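Local coordinates for acyl-CoA dehydrogenase domain protein Tcur3481 (Thermomonospora curvata, PDB 6WY9) that probably acts as an FAD-dependent acyl-CoA dehydrogenase, oxidising acyl-CoA thioesters, at residues T90-L95 / P217-V222; G69-L74 / R224-A229. All blocks are in the same frame, centred on the assembly; numbering follows the deposited sequence.

Contact 1: T90-L95 / P217-V222; sequences TLVAAL and PWTLDV
The carbonyl oxygen of Leu95 meets the six-membered ring of Trp218 obliquely, Leu95 O being 3.6 Å from both Trp218 CZ3 and CH2. These are contacts rather than hydrogen bonds, and they join two parts of the acyl-CoA dehydrogenase fold: helix 87-100 of the N-terminal helical domain and the start of helix 215-248, the first long helix of the C-terminal bundle. The two segments run roughly antiparallel, at 145°, with their axes 9.9 Å apart. Trp218 spans this gap because its CG is anti to the backbone N (chi1 -167°), which sends the six-membered ring outward until CH2 comes within 4.1 Å of Leu95 CB. Val222 CG2, one turn along the same helix, sits over one indole face toward its rim, and His100 packs edge-to-face with the ring. With an alanine in place of Trp218, the His100 ring would probably lose its aromatic mate and a gap would open beside Leu95 O. Deeper in, Val92 and Val222 lie alongside one another, pointing opposite ways, and Val222 CG1 touches both methyls of Val92, the nearer being CG1 at 4.0 Å. Val222 also rests on Leu68 of helix 67-80. Thr219 divides its two branches: OG1 bonds back to Ala215 O, while the methyl CG2 meets Val92 CG1 at 4.0 Å.

Contact 2: G69-L74 / R224-A229; sequences GALCVL and RTALAA
Cys72 and Ala229 bring helices 67-80 and 215-248 together, with CA atoms only 5.3 Å apart. The methyl of Ala229 points toward the neighbouring helix and fits against the start of the Cys72 side chain and its backbone: Ala229 CB is 3.8 Å from Cys72 CB and 3.7 Å from Cys72 O. The thiol continues the same surface. Its SG is anti to the carbonyl carbon (chi1 -73°), which lays the sulfur along helix 215-248, where it touches two methyls one helical turn apart, Ala229 CB and Thr225 CG2, each 3.9 Å from SG. A looser contact flanks this pair, Leu71 CD2 to Ala226 CB at 4.4 Å.

The segments run roughly parallel, at 33°, with an axis separation of 8.8 Å. That spacing goes with the small residues on the helix 215-248 side, two alanines and a threonine.

Thr225 is positioned by its own helix. Its hydroxyl OG1 is hydrogen-bonded to Asp221 O, one turn earlier, and with the oxygen turned back that way the methyl CG2 is the branch that meets the sulfur. A third helix closes over this side: Val284 of helix 260-288 touches both Cys72 and Thr225, and Ala283 also packs on Thr225. Beyond Cys72, Val73 carries the packing of helix 67-80 onto Leu12 of helix 5-23 and Trp281 of helix 260-288. The contact is thus a buried seam where the N-terminal helical domain meets the C-terminal bundle. Methyls, the Cys72 methylene and its thiol do the touching, along with the Cys72 carbonyl oxygen against the Ala229 methyl, and the one hydroxyl among the touching side chains is satisfied within its own helix, so the two helices are held here by close van der Waals fit rather than by polar bonds.

Both contacts dock an N-terminal helix on helix 215-248, contact 1 near its start and contact 2 about two turns further along. Contact 2 is wholly buried; contact 1 is mostly so, but its tryptophan is partly exposed. The chemistry differs with the spacing: bulkier side chains and an indole bridge the wider, antiparallel spacing of contact 1, whereas small groups suit the closer, roughly parallel one of contact 2. The two join directly, Val92 CG2 lying 3.6 Å from Ala226 CB, and Leu71 packs on Leu91 and Leu95 between the successive helices 67-80 and 87-100. Three helices therefore share one apolar interior, away from the flavin-binding residues.

Contact 1: T90-L95 / P217-V222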
# COMPACT_ATOMS: atom_id res chain seq x y z
N THR B 90 34.08 -0.54 4.38
CA THR B 90 35.32 -0.57 5.15
C THR B 90 35.06 -0.84 6.62
O THR B 90 35.77 -1.65 7.24
CB THR B 90 36.08 0.75 4.99
OG1 THR B 90 36.62 0.82 3.66
CG2 THR B 90 37.25 0.85 5.97
N LEU B 91 34.07 -0.14 7.23
CA LEU B 91 33.93 -0.21 8.69
C LEU B 91 33.17 -1.46 9.15
O LEU B 91 33.45 -1.95 10.25
CB LEU B 91 33.25 1.06 9.23
CG LEU B 91 34.16 2.31 9.10
CD1 LEU B 91 33.54 3.65 9.60
CD2 LEU B 91 35.55 2.06 9.76
N VAL B 92 32.19 -1.95 8.37
CA VAL B 92 31.62 -3.27 8.67
C VAL B 92 32.70 -4.35 8.55
O VAL B 92 32.80 -5.25 9.40
CB VAL B 92 30.40 -3.56 7.76
CG1 VAL B 92 29.92 -5.01 7.92
CG2 VAL B 92 29.21 -2.57 8.05
N ALA B 93 33.53 -4.29 7.51
CA ALA B 93 34.61 -5.27 7.43
C ALA B 93 35.52 -5.15 8.64
O ALA B 93 35.96 -6.16 9.21
CB ALA B 93 35.41 -5.11 6.14
N ALA B 94 35.81 -3.91 9.07
CA ALA B 94 36.74 -3.73 10.18
C ALA B 94 36.15 -4.24 11.49
O ALA B 94 36.86 -4.80 12.33
CB ALA B 94 37.16 -2.26 10.30
N LEU B 95 34.85 -4.00 11.69
CA LEU B 95 34.17 -4.54 12.86
C LEU B 95 34.14 -6.06 12.84
O LEU B 95 34.28 -6.71 13.88
CB LEU B 95 32.76 -3.95 12.97
CG LEU B 95 32.65 -2.49 13.40
CD1 LEU B 95 31.13 -2.08 13.45
CD2 LEU B 95 33.30 -2.33 14.75
N PRO B 217 27.38 -15.03 9.81
CA PRO B 217 26.05 -14.52 10.22
C PRO B 217 26.16 -13.22 11.00
O PRO B 217 25.30 -12.35 10.86
CB PRO B 217 25.46 -15.66 11.08
CG PRO B 217 26.59 -16.72 11.22
CD PRO B 217 27.83 -16.18 10.61
N TRP B 218 27.21 -13.06 11.81
CA TRP B 218 27.42 -11.80 12.51
C TRP B 218 27.60 -10.64 11.52
O TRP B 218 27.00 -9.56 11.66
CB TRP B 218 28.63 -11.92 13.41
CG TRP B 218 28.78 -10.85 14.38
CD1 TRP B 218 28.28 -10.82 15.65
CD2 TRP B 218 29.54 -9.65 14.22
NE1 TRP B 218 28.66 -9.67 16.29
CE2 TRP B 218 29.44 -8.93 15.43
CE3 TRP B 218 30.28 -9.11 13.17
CZ2 TRP B 218 30.06 -7.70 15.62
CZ3 TRP B 218 30.90 -7.88 13.36
CH2 TRP B 218 30.79 -7.20 14.58
N THR B 219 28.45 -10.85 10.52
CA THR B 219 28.71 -9.77 9.59
C THR B 219 27.46 -9.43 8.79
O THR B 219 27.20 -8.26 8.51
CB THR B 219 29.89 -10.15 8.68
OG1 THR B 219 31.04 -10.34 9.50
CG2 THR B 219 30.20 -9.01 7.71
N LEU B 220 26.64 -10.43 8.45
CA LEU B 220 25.41 -10.13 7.72
C LEU B 220 24.44 -9.30 8.57
O LEU B 220 23.81 -8.36 8.07
CB LEU B 220 24.75 -11.43 7.25
CG LEU B 220 25.52 -12.22 6.19
CD1 LEU B 220 24.92 -13.60 6.03
CD2 LEU B 220 25.55 -11.50 4.84
N ASP B 221 24.30 -9.63 9.86
CA ASP B 221 23.44 -8.82 10.73
C ASP B 221 23.95 -7.38 10.87
O ASP B 221 23.16 -6.42 10.85
CB ASP B 221 23.34 -9.48 12.10
CG ASP B 221 22.34 -10.61 12.11
OD1 ASP B 221 21.56 -10.72 11.13
OD2 ASP B 221 22.34 -11.37 13.08
N VAL B 222 25.26 -7.22 11.06
CA VAL B 222 25.83 -5.88 11.17
C VAL B 222 25.67 -5.11 9.87
O VAL B 222 25.35 -3.92 9.87
CB VAL B 222 27.31 -5.98 11.57
CG1 VAL B 222 28.01 -4.59 11.38
CG2 VAL B 222 27.44 -6.51 12.98

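Contact 2: G69-L74 / R224-A229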
# COMPACT_ATOMS: atom_id res chain seq x y z
N GLY B 69 26.82 1.39 17.51
CA GLY B 69 26.05 2.62 17.65
C GLY B 69 26.72 3.83 17.03
O GLY B 69 26.08 4.62 16.31
N ALA B 70 28.01 4.01 17.32
CA ALA B 70 28.75 5.11 16.70
C ALA B 70 28.79 4.95 15.19
O ALA B 70 28.65 5.92 14.43
CB ALA B 70 30.17 5.20 17.28
N LEU B 71 29.01 3.71 14.72
CA LEU B 71 29.00 3.49 13.28
C LEU B 71 27.67 3.93 12.68
O LEU B 71 27.62 4.64 11.67
CB LEU B 71 29.27 2.01 12.97
CG LEU B 71 29.17 1.74 11.46
CD1 LEU B 71 30.12 2.63 10.64
CD2 LEU B 71 29.33 0.23 11.14
N CYS B 72 26.57 3.57 13.33
CA CYS B 72 25.26 3.92 12.77
C CYS B 72 25.03 5.43 12.79
O CYS B 72 24.39 5.97 11.87
CB CYS B 72 24.16 3.18 13.53
SG CYS B 72 24.14 1.38 13.08
N VAL B 73 25.53 6.13 13.81
CA VAL B 73 25.39 7.59 13.83
C VAL B 73 26.15 8.19 12.66
O VAL B 73 25.63 9.05 11.94
CB VAL B 73 25.88 8.15 15.19
CG1 VAL B 73 26.00 9.66 15.18
CG2 VAL B 73 24.92 7.74 16.28
N LEU B 74 27.37 7.71 12.43
CA LEU B 74 28.15 8.20 11.29
C LEU B 74 27.49 7.87 9.95
O LEU B 74 27.47 8.71 9.05
CB LEU B 74 29.56 7.62 11.34
CG LEU B 74 30.49 7.93 10.16
CD1 LEU B 74 30.87 9.44 10.10
CD2 LEU B 74 31.75 7.05 10.24
N ARG B 224 23.40 -5.52 7.53
CA ARG B 224 21.98 -5.15 7.40
C ARG B 224 21.67 -3.92 8.24
O ARG B 224 20.94 -3.01 7.80
CB ARG B 224 21.09 -6.33 7.82
CG ARG B 224 21.07 -7.51 6.80
CD ARG B 224 20.22 -8.71 7.27
NE ARG B 224 20.15 -9.79 6.24
CZ ARG B 224 20.47 -11.07 6.45
NH1 ARG B 224 20.91 -11.48 7.65
NH2 ARG B 224 20.35 -11.96 5.44
N THR B 225 22.17 -3.92 9.48
CA THR B 225 21.95 -2.80 10.40
C THR B 225 22.61 -1.54 9.86
O THR B 225 22.01 -0.47 9.84
CB THR B 225 22.49 -3.19 11.79
OG1 THR B 225 21.83 -4.37 12.24
CG2 THR B 225 22.27 -2.08 12.80
N ALA B 226 23.85 -1.68 9.38
CA ALA B 226 24.57 -0.53 8.83
C ALA B 226 23.87 0.03 7.59
O ALA B 226 23.77 1.26 7.42
CB ALA B 226 26.02 -0.96 8.52
N LEU B 227 23.42 -0.85 6.69
CA LEU B 227 22.71 -0.36 5.52
C LEU B 227 21.45 0.37 5.94
O LEU B 227 21.08 1.38 5.34
CB LEU B 227 22.37 -1.53 4.56
CG LEU B 227 23.57 -2.08 3.77
CD1 LEU B 227 23.28 -3.59 3.29
CD2 LEU B 227 23.89 -1.14 2.59
N ALA B 228 20.75 -0.15 6.94
CA ALA B 228 19.57 0.55 7.42
C ALA B 228 19.94 1.91 7.99
O ALA B 228 19.18 2.87 7.83
CB ALA B 228 18.83 -0.29 8.44
N ALA B 229 21.12 2.05 8.61
CA ALA B 229 21.51 3.38 9.10
C ALA B 229 21.68 4.37 7.95
O ALA B 229 21.22 5.52 8.03
CB ALA B 229 22.79 3.29 9.94